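PDB 2B1X: naphthalene dioxygenase large subunit from Rhodococcus sp., which serves as the large subunit of a Rieske-type non-haem iron oxygenase, carrying a [2Fe-2S] cluster and a separate mononuclear iron ion. Local coordinates for residues 58-63 with 100-105; 50-55 with 153-158. All blocks are in the same frame, centred on the assembly; numbering follows the deposited sequence.

Contact 1 (58-63 with 100-105); sequences RGDYVV and MGNTSH
Tyr61 lies against the backbone of Gly101 where strand 100-102 pairs antiparallel with strand 60-66, at the edge of a four-stranded sheet in the Rieske [2Fe-2S] domain. From CB, CG stands between the backbone N and the carbonyl carbon (chi1 69°), and the ring beyond it lies over Gly101, whose N sits over the ring centre, 3.6 Å from Tyr61 CZ. Tyr61 CD2 meets the Gly101 carbonyl, with O at 3.4 Å; CE2 touches Gly101 C and, farther out, Thr103 CG2; CE1 passes the Met100-Gly101 peptide. Gly101 CA makes a CH-pi contact with the same ring. A glycine suits this place, since a CB there would run into the phenol oxygen. At the tip, OH shares a hydrogen bond with a water that also donates weakly to Asn102 O. Phe106 packs edge-to-face with the ring, and Glu53 of the small subunit touches Tyr61 too.

In the backbone, Tyr61 and Gly101 form an antiparallel hydrogen-bonded pair. The next bond, Thr103 N to Gly59 O at 2.9 Å, carries the pairing past the end of the strand. Gly59 has a positive phi, and a CB on it would collide with the Asn102 amide.

On the other face, Val62 CG1 rests on Met100 CB at 3.9 Å. Asn102 CG stands anti to its backbone N (chi1 178°), 3.7 Å from Gly59 C. An amide suits this spot because one nitrogen can serve two acceptors: Asn102 ND2 donates to Arg58 O at 3.0 Å and, almost straight, to Asp60 OD1 at 2.9 Å. The carboxylate and amide planes are 85° apart, and ND2 meets OD1 from above the carboxylate plane, while Asp60 OD2 accepts from Glu57 N.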
# COMPACT_ATOMS: atom_id res chain seq x y z
N ARG A 58 -28.05 -28.95 -2.78
CA ARG A 58 -27.84 -29.03 -1.35
C ARG A 58 -26.33 -29.11 -1.04
O ARG A 58 -25.60 -29.90 -1.64
CB ARG A 58 -28.62 -30.21 -0.77
CG ARG A 58 -30.14 -30.03 -0.94
CD ARG A 58 -30.98 -30.98 -0.11
NE ARG A 58 -32.40 -30.75 -0.33
CZ ARG A 58 -33.36 -31.30 0.39
NH1 ARG A 58 -33.05 -32.13 1.40
NH2 ARG A 58 -34.63 -31.04 0.10
N GLY A 59 -25.87 -28.26 -0.14
CA GLY A 59 -24.44 -28.17 0.15
C GLY A 59 -23.71 -27.03 -0.56
O GLY A 59 -22.60 -26.64 -0.13
N ASP A 60 -24.28 -26.54 -1.66
CA ASP A 60 -23.72 -25.41 -2.42
C ASP A 60 -23.64 -24.15 -1.52
O ASP A 60 -24.55 -23.86 -0.73
CB ASP A 60 -24.56 -25.08 -3.65
CG ASP A 60 -24.38 -26.08 -4.80
OD1 ASP A 60 -23.53 -27.00 -4.75
OD2 ASP A 60 -25.10 -26.04 -5.82
N TYR A 61 -22.55 -23.41 -1.66
CA TYR A 61 -22.41 -22.15 -0.95
C TYR A 61 -21.56 -21.16 -1.72
O TYR A 61 -20.71 -21.56 -2.52
CB TYR A 61 -21.78 -22.40 0.44
CG TYR A 61 -20.34 -22.82 0.37
CD1 TYR A 61 -19.31 -21.85 0.33
CD2 TYR A 61 -19.99 -24.17 0.39
CE1 TYR A 61 -17.96 -22.24 0.26
CE2 TYR A 61 -18.66 -24.58 0.36
CZ TYR A 61 -17.65 -23.61 0.28
OH TYR A 61 -16.32 -23.99 0.25
N VAL A 62 -21.77 -19.87 -1.44
CA VAL A 62 -20.90 -18.80 -1.90
C VAL A 62 -20.63 -17.94 -0.65
O VAL A 62 -21.42 -17.95 0.29
CB VAL A 62 -21.52 -17.94 -3.04
CG1 VAL A 62 -21.67 -18.76 -4.35
CG2 VAL A 62 -22.88 -17.34 -2.65
N VAL A 63 -19.50 -17.26 -0.63
CA VAL A 63 -19.17 -16.32 0.45
C VAL A 63 -19.37 -14.86 -0.02
O VAL A 63 -18.71 -14.40 -0.94
CB VAL A 63 -17.76 -16.56 0.98
CG1 VAL A 63 -17.45 -15.53 2.10
CG2 VAL A 63 -17.61 -18.02 1.53
N MET A 100 -16.49 -20.12 -2.89
CA MET A 100 -17.65 -20.94 -3.24
C MET A 100 -17.25 -22.41 -3.24
O MET A 100 -16.06 -22.74 -3.20
CB MET A 100 -18.22 -20.52 -4.60
CG MET A 100 -17.23 -20.50 -5.74
SD MET A 100 -17.97 -19.95 -7.33
CE MET A 100 -17.29 -21.11 -8.31
N GLY A 101 -18.25 -23.29 -3.26
CA GLY A 101 -18.00 -24.72 -3.18
C GLY A 101 -19.25 -25.51 -2.81
O GLY A 101 -20.36 -25.00 -2.85
N ASN A 102 -19.04 -26.75 -2.43
CA ASN A 102 -20.12 -27.59 -1.93
C ASN A 102 -19.56 -28.39 -0.77
O ASN A 102 -18.49 -28.99 -0.88
CB ASN A 102 -20.66 -28.54 -3.03
CG ASN A 102 -21.76 -29.46 -2.53
OD1 ASN A 102 -21.51 -30.43 -1.80
ND2 ASN A 102 -23.00 -29.18 -2.93
N THR A 103 -20.27 -28.34 0.35
CA THR A 103 -19.95 -29.11 1.52
C THR A 103 -21.17 -29.39 2.40
O THR A 103 -22.13 -28.60 2.44
CB THR A 103 -18.78 -28.44 2.32
OG1 THR A 103 -18.32 -29.35 3.30
CG2 THR A 103 -19.23 -27.21 3.13
N SER A 104 -21.15 -30.51 3.11
CA SER A 104 -22.20 -30.82 4.07
C SER A 104 -21.89 -30.18 5.43
O SER A 104 -22.81 -29.95 6.22
CB SER A 104 -22.36 -32.33 4.22
OG SER A 104 -21.24 -32.92 4.86
N HIS A 105 -20.62 -29.90 5.68
CA HIS A 105 -20.14 -29.39 6.99
C HIS A 105 -19.01 -28.36 6.85
O HIS A 105 -18.24 -28.40 5.87
CB HIS A 105 -19.64 -30.52 7.91
CG HIS A 105 -20.71 -31.48 8.33
ND1 HIS A 105 -21.29 -32.37 7.45
CD2 HIS A 105 -21.34 -31.66 9.52
CE1 HIS A 105 -22.21 -33.08 8.09
NE2 HIS A 105 -22.26 -32.67 9.35
O HOH W 1 -16.12 -26.84 0.13

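Contact 2 (50-55 with 153-158); sequences AHESEI and GLIFGS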
# COMPACT_ATOMS: atom_id res chain seq x y z
N ALA A 50 -26.68 -12.86 -3.17
CA ALA A 50 -26.48 -13.93 -4.13
C ALA A 50 -27.75 -14.20 -4.89
O ALA A 50 -28.84 -13.81 -4.44
CB ALA A 50 -26.01 -15.21 -3.41
N HIS A 51 -27.62 -14.85 -6.04
CA HIS A 51 -28.79 -15.39 -6.73
C HIS A 51 -28.94 -16.85 -6.35
O HIS A 51 -27.94 -17.57 -6.20
CB HIS A 51 -28.67 -15.22 -8.26
CG HIS A 51 -29.96 -15.38 -9.01
ND1 HIS A 51 -30.41 -16.61 -9.45
CD2 HIS A 51 -30.89 -14.48 -9.42
CE1 HIS A 51 -31.56 -16.46 -10.08
NE2 HIS A 51 -31.87 -15.17 -10.08
N GLU A 52 -30.19 -17.30 -6.18
CA GLU A 52 -30.47 -18.69 -5.84
C GLU A 52 -29.89 -19.70 -6.83
O GLU A 52 -29.54 -20.83 -6.45
CB GLU A 52 -31.98 -18.90 -5.73
CG GLU A 52 -32.54 -18.42 -4.41
CD GLU A 52 -33.98 -18.83 -4.20
OE1 GLU A 52 -34.82 -17.94 -3.90
OE2 GLU A 52 -34.30 -20.04 -4.36
N SER A 53 -29.81 -19.32 -8.11
CA SER A 53 -29.22 -20.21 -9.13
C SER A 53 -27.70 -20.42 -8.99
O SER A 53 -27.14 -21.26 -9.70
CB SER A 53 -29.52 -19.72 -10.56
OG SER A 53 -28.80 -18.53 -10.81
N GLU A 54 -27.05 -19.66 -8.11
CA GLU A 54 -25.62 -19.87 -7.77
C GLU A 54 -25.41 -21.03 -6.78
O GLU A 54 -24.32 -21.62 -6.70
CB GLU A 54 -25.00 -18.61 -7.16
CG GLU A 54 -25.07 -17.32 -8.00
CD GLU A 54 -24.23 -16.23 -7.38
OE1 GLU A 54 -22.99 -16.23 -7.60
OE2 GLU A 54 -24.80 -15.36 -6.66
N ILE A 55 -26.45 -21.34 -6.01
CA ILE A 55 -26.39 -22.40 -5.01
C ILE A 55 -27.57 -23.35 -5.22
O ILE A 55 -28.44 -23.50 -4.35
CB ILE A 55 -26.36 -21.78 -3.60
CG1 ILE A 55 -27.49 -20.76 -3.41
CG2 ILE A 55 -25.00 -21.08 -3.41
CD1 ILE A 55 -27.76 -20.31 -1.98
N GLY A 153 -35.75 -15.15 -6.68
CA GLY A 153 -34.39 -15.65 -6.86
C GLY A 153 -33.24 -14.81 -6.27
O GLY A 153 -32.14 -15.31 -6.08
N LEU A 154 -33.53 -13.56 -5.95
CA LEU A 154 -32.57 -12.62 -5.37
C LEU A 154 -32.54 -12.73 -3.83
O LEU A 154 -33.52 -12.39 -3.14
CB LEU A 154 -32.94 -11.19 -5.79
CG LEU A 154 -32.40 -10.54 -7.08
CD1 LEU A 154 -32.44 -11.43 -8.27
CD2 LEU A 154 -33.13 -9.22 -7.38
N ILE A 155 -31.41 -13.20 -3.31
CA ILE A 155 -31.20 -13.29 -1.85
C ILE A 155 -30.63 -12.00 -1.28
O ILE A 155 -29.52 -11.58 -1.65
CB ILE A 155 -30.29 -14.49 -1.50
CG1 ILE A 155 -30.85 -15.77 -2.16
CG2 ILE A 155 -30.15 -14.63 0.05
CD1 ILE A 155 -29.83 -16.92 -2.26
N PHE A 156 -31.38 -11.38 -0.38
CA PHE A 156 -30.94 -10.19 0.34
C PHE A 156 -30.79 -10.47 1.83
O PHE A 156 -31.50 -11.34 2.38
CB PHE A 156 -31.97 -9.07 0.24
CG PHE A 156 -32.11 -8.47 -1.11
CD1 PHE A 156 -32.88 -9.11 -2.10
CD2 PHE A 156 -31.59 -7.20 -1.38
CE1 PHE A 156 -33.07 -8.52 -3.33
CE2 PHE A 156 -31.76 -6.61 -2.62
CZ PHE A 156 -32.51 -7.27 -3.61
N GLY A 157 -29.91 -9.70 2.47
CA GLY A 157 -29.80 -9.73 3.92
C GLY A 157 -29.77 -8.36 4.53
O GLY A 157 -29.39 -7.35 3.88
N SER A 158 -30.21 -8.30 5.77
CA SER A 158 -30.12 -7.06 6.53
C SER A 158 -29.53 -7.39 7.90
O SER A 158 -29.82 -8.44 8.49
CB SER A 158 -31.50 -6.38 6.67
OG SER A 158 -31.44 -5.38 7.68
O HOH W 2 -37.30 -16.46 -4.49
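Gly153 meets His51 and Glu52 where strand 154-158, the middle strand of a three-stranded antiparallel sheet, pairs with the end of strand 47-51. Its carbonyl oxygen accepts from Glu52 N at 2.8 Å, within the carbonyl plane, and also sits 3.6 Å above the plane of the His51 imidazole, offset toward the rim. Glycine suits the place on two counts: phi is positive (92°), and a CB would strike His51 NE2. Gly153 N donates to a water that in turn donates to Glu52 OE1. The extended Glu52 chain brings OE1 to this water, and Ser150 OG is hydrogen-bonded to the same oxygen.

Leu154 follows, opposite His51 in a non-hydrogen-bonded pair. Its CD1 comes up to the edge of the imidazole, nearest to His51 CD2 at 3.6 Å. His51 ND1 takes the polar contacts: it accepts from Ser53 N and shares a 2.9 Å hydrogen bond with Ser53 OG, which is bonded in turn to Val190 N.

Ile155 N donates to Ala50 O at 2.9 Å, nearly along the C=O axis, whereas the return bond from Ala50 N to Ile155 O is weak at 3.5 Å. The Ile155 side chain lies on the sheet face away from the imidazole, with Ala50 CB 4.3 Å from its CD1. That methyl also meets Glu52 CG, the two chains at about a right angle, and touches Ile55 CD1 tip to tip at 4.0 Å. Farther along, backbone hydrogen bonds run from Phe156 and Ser158 to strand 147-151 and from Gly157 to strand 47-51. The three backbone bonds joining Ala50 and Glu52 to Ile155 and Gly153 thus hold the register, while the bonds of ND1 to Ser53 fix the rotation of a buried imidazole over Gly153 O.

The two contacts lie 14 Å apart between centres and adjoin through consecutive strands, 47-51 and 60-66. Contact 1 is nested in the loop that contact 2 closes. The pairing 50-55 with 153-158 is buried within one chain and borders strand 188-199 of the large eight-stranded sheet, whereas 58-63 with 100-105 is partly buried, at a sheet edge that the small subunit also touches. Both are antiparallel and use a glycine of positive phi just before a strand. Their side chains differ: contact 1 relies on a tyrosine ring over backbone and an asparagine grip, contact 2 on aliphatic packing and a histidine. They meet directly, Val62 CG2 standing 3.9 Å from Ala50 CB.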